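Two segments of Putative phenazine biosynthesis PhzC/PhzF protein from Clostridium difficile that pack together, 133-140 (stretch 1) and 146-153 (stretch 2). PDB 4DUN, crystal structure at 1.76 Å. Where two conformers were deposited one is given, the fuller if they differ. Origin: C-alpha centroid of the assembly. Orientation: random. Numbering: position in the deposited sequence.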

# COMPACT_ATOMS: atom_id res chain seq x y z
N LEU A 133 9.21 -4.04 28.54
CA LEU A 133 8.71 -4.20 27.17
C LEU A 133 8.16 -2.89 26.57
O LEU A 133 8.07 -2.79 25.34
N ILE A 134 7.77 -1.92 27.41
CA ILE A 134 7.14 -0.67 26.94
C ILE A 134 8.11 0.33 26.30
O ILE A 134 7.66 1.22 25.57
N GLY A 135 9.42 0.19 26.55
CA GLY A 135 10.45 1.02 25.94
C GLY A 135 10.42 2.49 26.30
O GLY A 135 10.73 3.34 25.46
N CYS A 136 10.01 2.80 27.55
CA CYS A 136 9.95 4.16 28.10
C CYS A 136 9.69 4.06 29.59
O CYS A 136 9.41 2.96 30.09
N VAL A 137 9.81 5.19 30.31
CA VAL A 137 9.50 5.27 31.73
C VAL A 137 8.34 6.28 31.85
O VAL A 137 8.56 7.49 31.91
N PRO A 138 7.10 5.78 31.86
CA PRO A 138 5.95 6.69 31.93
C PRO A 138 5.69 7.26 33.32
O PRO A 138 6.16 6.69 34.31
N SER A 139 4.96 8.38 33.39
CA SER A 139 4.56 9.00 34.66
C SER A 139 3.53 8.11 35.35
O SER A 139 3.59 7.89 36.56
N ASP A 140 2.60 7.56 34.54
CA ASP A 140 1.51 6.69 34.99
C ASP A 140 1.15 5.69 33.89
O ASP A 140 1.45 5.91 32.71
N ASP A 146 -6.77 -1.14 25.19
CA ASP A 146 -5.39 -0.75 24.91
C ASP A 146 -4.64 -0.39 26.19
O ASP A 146 -5.25 -0.07 27.22
N LEU A 147 -3.30 -0.43 26.11
CA LEU A 147 -2.44 -0.01 27.21
C LEU A 147 -2.17 1.48 27.03
O LEU A 147 -1.86 1.92 25.91
N ILE A 148 -2.35 2.26 28.10
CA ILE A 148 -2.17 3.71 28.01
C ILE A 148 -0.98 4.12 28.85
O ILE A 148 -0.97 3.90 30.06
N LEU A 149 0.01 4.75 28.20
CA LEU A 149 1.24 5.22 28.85
C LEU A 149 1.26 6.72 28.88
O LEU A 149 1.33 7.37 27.83
N LEU A 150 1.16 7.28 30.09
CA LEU A 150 1.22 8.72 30.25
C LEU A 150 2.67 9.16 30.27
O LEU A 150 3.43 8.78 31.17
N LEU A 151 3.07 9.97 29.28
CA LEU A 151 4.44 10.49 29.23
C LEU A 151 4.47 11.90 29.82
O LEU A 151 3.41 12.48 30.05
N ASN A 152 5.66 12.44 30.11
CA ASN A 152 5.82 13.72 30.80
C ASN A 152 5.70 14.96 29.91
O ASN A 152 5.63 16.07 30.46
N SER A 153 5.67 14.82 28.58
CA SER A 153 5.54 15.98 27.68
C SER A 153 5.17 15.56 26.27
O SER A 153 5.36 14.41 25.90

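Read along the strand 147-150 and the loop that follows it, this contact follows a simple plan: three of the four leucines reach for an apolar patch on an irregular partner, and two main-chain hydrogen bonds join Leu150 to Ser139 and Asp140. Asp146 opens the second stretch out of reach of the first; both oxygens of its carboxylate are hydrogen-bonded just outside the stretches.

Leu147 makes the first contact. Its CA-to-CB bond points toward the partner, and with chi1 t and chi2 p its CD2 lies 3.8 Å from CG2 of Ile134. Ile134 also points toward the strand, with chi1 p and chi2 t, and is buried; the contact is between two branched aliphatic chains. Ile148 points away, as expected of alternation along a strand, and takes almost no part.

Leu149 leaves CA sideways, yet its m, t rotamer brings the end of the chain nearer to the first stretch. There CD1 lies 3.8 Å from CB of Ile134 and 3.8 Å from SG of Cys136, which points toward the strand with chi1 p. Closer to the backbone, CB of Leu149 lies 4.2 Å from CB of Pro138. The side chain of this one leucine thus touches three residues of the other segment, and the rotamer, not the CA-to-CB direction, carries the end of the chain to the partner.

Leu150 has the largest area covered by the opposite stretch, and the backbone supplies the polar part of its contact. Its N donates to O of Asp140 at 3.0 Å, while its O accepts from N of Ser139 at 2.7 Å. CB of Pro138 also comes within 3.3 Å of that O, a close approach beside the hydrogen bond. The side chain, t then p, lies beside that of Asp140: CD2 of Leu150 is 3.5 Å from OD2 of Asp140 and 3.9 Å from CB of Ser139. The contact therefore mixes an aliphatic end with a carboxylate at a partly exposed site.

Leu151 starts away from the partner, but chi1 m and chi2 t bring its end back. CD2 settles 3.9 Å from SG of Cys136 and 4.2 Å from CB of Pro138, so the cysteine sulfur touches both Leu149 and Leu151. The proline, its ring C-gamma endo, packs against the same two leucines.

Asn152 switches the contact to polar chemistry at its exposed margin. Its side chain sets out sideways with chi1 m, and its end comes nearer, where OD1 accepts a short 2.5 Å hydrogen bond from OG of Ser139, itself chi1 m in the conformer given. A water adds a second link: it donates to O of Val137 at 2.9 Å and accepts a weak bond from N of Asn152 at 3.2 Å. Val137 contributes its backbone O here, while its side chain points away. Ser153 leaves the contact; its OG caps a helix that begins just past the stretch.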

# COMPACT_ATOMS: atom_id res chain seq x y z
CB LEU A 133 7.62 -5.28 27.08
CG LEU A 133 8.02 -6.71 27.50
CD1 LEU A 133 6.79 -7.57 27.69
CD2 LEU A 133 9.02 -7.33 26.52
CB ILE A 134 6.28 0.01 28.04
CG1 ILE A 134 7.10 0.33 29.31
CG2 ILE A 134 5.01 -0.84 28.33
CD1 ILE A 134 6.38 1.23 30.29
CB CYS A 136 8.87 5.00 27.40
SG CYS A 136 7.18 4.40 27.64
CB VAL A 137 10.69 5.58 32.68
CG1 VAL A 137 10.23 5.58 34.14
CG2 VAL A 137 11.83 4.58 32.49
CB PRO A 138 4.77 5.81 31.47
CG PRO A 138 5.17 4.43 31.82
CD PRO A 138 6.68 4.37 31.77
CB SER A 139 3.97 10.39 34.43
OG SER A 139 4.75 11.15 33.52
CB ASP A 140 0.26 7.53 35.37
CG ASP A 140 0.39 8.34 36.65
OD1 ASP A 140 0.44 7.72 37.74
OD2 ASP A 140 0.40 9.59 36.56
CB ASP A 146 -5.38 0.47 23.97
CG ASP A 146 -6.20 0.29 22.70
OD1 ASP A 146 -5.92 -0.66 21.94
OD2 ASP A 146 -7.14 1.08 22.49
CB LEU A 147 -1.12 -0.80 27.23
CG LEU A 147 -0.12 -0.45 28.33
CD1 LEU A 147 -0.67 -0.81 29.72
CD2 LEU A 147 1.21 -1.20 28.11
CB ILE A 148 -3.47 4.46 28.42
CG1 ILE A 148 -4.66 3.99 27.54
CG2 ILE A 148 -3.27 5.99 28.34
CD1 ILE A 148 -5.99 4.16 28.15
CB LEU A 149 2.50 4.67 28.15
CG LEU A 149 2.56 3.14 27.88
CD1 LEU A 149 3.79 2.75 27.06
CD2 LEU A 149 2.48 2.33 29.18
CB LEU A 150 0.47 9.18 31.53
CG LEU A 150 0.61 10.68 31.87
CD1 LEU A 150 -0.19 11.56 30.89
CD2 LEU A 150 0.24 10.96 33.30
CB LEU A 151 5.02 10.44 27.81
CG LEU A 151 5.03 9.05 27.11
CD1 LEU A 151 5.82 9.11 25.79
CD2 LEU A 151 5.63 7.94 28.00
CB ASN A 152 7.15 13.73 31.55
CG ASN A 152 7.11 12.88 32.79
OD1 ASN A 152 6.33 13.13 33.72
ND2 ASN A 152 7.94 11.85 32.85
CB SER A 153 6.87 16.74 27.61
OG SER A 153 7.86 16.01 26.91
O HOH W 1 7.60 9.98 30.87